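ADP-ribosylation factor guanine nucleotide-exchange factor SEC7 (Saccharomyces cerevisiae, PDB 4OIY) activates the small GTPase ARF1 at the trans-Golgi network by guanine nucleotide exchange, the work of its Sec7 domain, and so supports vesicle budding and Golgi traffic. Local coordinates at residues D55-G60 with S98-G103. Residues are numbered along the deposited sequence; the frame is centred on the assembly and turned at random.
Sequences DMAAVG and SFRLPG
Arg-100, in the linker 98-103, runs its side chain alongside Ala-57 in the first turn of helix 56-64. CB rests 3.7 Å from Met-56 O and close to Ala-57 CA. CG stands anti to the backbone N (chi1 -173°); CD then nears the Ala-57 methyl, and a bend at chi3 (83°) lays the guanidinium flat over it. NE, at 3.4 Å, and CZ, at 3.5 Å, come closest to Ala-57 CB, with NH2 and NH1 a little farther, so the methyl sits against one face of the group, over its centre. At the root of this side chain, Arg-100 N donates a bond of 3.0 Å to Met-56 O, nearly straight at the hydrogen but arriving 61° out of the carbonyl plane. Gly-60 N makes its helical bond to the same oxygen from the opposite face, a worked example of how a carbonyl already engaged within a helix can take a second N-H from a linker. Gly-60, with no side chain, lets Arg-100 O come within 3.3 Å of its CA in a CA-H...O contact. Beside it in the helix, Val-59 CG1 meets Phe-99 CB at 4.1 Å, while Asp-55 OD1 caps the helix through Ala-58 N. Within this all-helical Sec7 domain, the contact joins the start of helix 56-64 to the connection between helices 88-96 and 105-122, where Phe-99 packs edge-to-face with Phe-95 and stacks on Phe-111.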
loop_
_atom_site.group_PDB
_atom_site.type_symbol
_atom_site.label_atom_id
_atom_site.label_comp_id
_atom_site.label_asym_id
_atom_site.label_seq_id
_atom_site.Cartn_x
_atom_site.Cartn_y
_atom_site.Cartn_z
ATOM N N ASP A 55 -12.357 -2.926 6.843
ATOM C CA ASP A 55 -11.842 -1.668 7.359
ATOM C C ASP A 55 -10.376 -1.545 6.940
ATOM O O ASP A 55 -9.571 -2.414 7.235
ATOM C CB ASP A 55 -11.993 -1.630 8.873
ATOM C CG ASP A 55 -11.577 -0.321 9.456
ATOM O OD1 ASP A 55 -10.361 -0.129 9.624
ATOM O OD2 ASP A 55 -12.461 0.515 9.753
ATOM N N MET A 56 -10.037 -0.466 6.239
ATOM C CA MET A 56 -8.688 -0.329 5.696
ATOM C C MET A 56 -7.625 -0.236 6.769
ATOM O O MET A 56 -6.491 -0.646 6.544
ATOM C CB MET A 56 -8.609 0.872 4.770
ATOM C CG MET A 56 -9.395 0.632 3.501
ATOM S SD MET A 56 -8.741 1.618 2.169
ATOM C CE MET A 56 -9.304 3.221 2.699
ATOM N N ALA A 57 -7.985 0.308 7.924
ATOM C CA ALA A 57 -7.051 0.364 9.041
ATOM C C ALA A 57 -6.849 -1.013 9.655
ATOM O O ALA A 57 -5.730 -1.376 10.007
ATOM C CB ALA A 57 -7.512 1.358 10.090
ATOM N N ALA A 58 -7.924 -1.792 9.769
ATOM C CA ALA A 58 -7.796 -3.155 10.254
ATOM C C ALA A 58 -6.934 -3.983 9.298
ATOM O O ALA A 58 -6.073 -4.747 9.737
ATOM C CB ALA A 58 -9.169 -3.793 10.436
ATOM N N VAL A 59 -7.140 -3.816 7.994
ATOM C CA VAL A 59 -6.342 -4.538 6.997
ATOM C C VAL A 59 -4.870 -4.134 7.106
ATOM O O VAL A 59 -3.988 -4.987 7.122
ATOM C CB VAL A 59 -6.874 -4.298 5.560
ATOM C CG1 VAL A 59 -5.920 -4.874 4.519
ATOM C CG2 VAL A 59 -8.267 -4.893 5.395
ATOM N N GLY A 60 -4.602 -2.835 7.174
ATOM C CA GLY A 60 -3.225 -2.365 7.231
ATOM C C GLY A 60 -2.514 -2.856 8.476
ATOM O O GLY A 60 -1.350 -3.257 8.429
ATOM N N SER A 98 -5.481 1.036 -0.975
ATOM C CA SER A 98 -6.047 -0.287 -0.653
ATOM C C SER A 98 -5.950 -0.705 0.825
ATOM O O SER A 98 -6.522 -1.725 1.215
ATOM C CB SER A 98 -5.401 -1.369 -1.525
ATOM O OG SER A 98 -4.071 -1.662 -1.126
ATOM N N PHE A 99 -5.205 0.047 1.628
ATOM C CA PHE A 99 -5.061 -0.205 3.063
ATOM C C PHE A 99 -4.497 1.060 3.716
ATOM O O PHE A 99 -3.993 1.946 3.031
ATOM C CB PHE A 99 -4.116 -1.385 3.315
ATOM C CG PHE A 99 -2.686 -1.084 2.973
ATOM C CD1 PHE A 99 -2.248 -1.114 1.663
ATOM C CD2 PHE A 99 -1.783 -0.743 3.960
ATOM C CE1 PHE A 99 -0.930 -0.815 1.345
ATOM C CE2 PHE A 99 -0.467 -0.448 3.657
ATOM C CZ PHE A 99 -0.032 -0.485 2.347
ATOM N N ARG A 100 -4.592 1.148 5.039
ATOM C CA ARG A 100 -3.945 2.229 5.781
ATOM C C ARG A 100 -2.594 1.793 6.317
ATOM O O ARG A 100 -2.498 0.804 7.040
ATOM C CB ARG A 100 -4.815 2.667 6.956
ATOM C CG ARG A 100 -4.288 3.902 7.670
ATOM C CD ARG A 100 -5.163 4.311 8.838
ATOM N NE ARG A 100 -4.864 3.569 10.059
ATOM C CZ ARG A 100 -5.392 3.829 11.255
ATOM N NH1 ARG A 100 -6.275 4.808 11.407
ATOM N NH2 ARG A 100 -5.041 3.096 12.300
ATOM N N LEU A 101 -1.540 2.532 5.963
ATOM C CA LEU A 101 -0.219 2.263 6.507
ATOM C C LEU A 101 -0.258 2.352 8.028
ATOM O O LEU A 101 -0.873 3.278 8.561
ATOM C CB LEU A 101 0.824 3.258 5.975
ATOM C CG LEU A 101 1.399 2.989 4.579
ATOM C CD1 LEU A 101 2.145 4.216 4.100
ATOM C CD2 LEU A 101 2.313 1.779 4.563
ATOM N N PRO A 102 0.380 1.385 8.719
ATOM C CA PRO A 102 0.545 1.473 10.172
ATOM C C PRO A 102 1.418 2.643 10.578
ATOM O O PRO A 102 1.987 3.344 9.726
ATOM C CB PRO A 102 1.264 0.176 10.536
ATOM C CG PRO A 102 0.993 -0.758 9.418
ATOM C CD PRO A 102 0.861 0.095 8.194
ATOM N N GLY A 103 1.547 2.814 11.886
ATOM C CA GLY A 103 2.236 3.950 12.452
ATOM C C GLY A 103 3.738 3.815 12.514
ATOM O O GLY A 103 4.448 4.758 12.175
#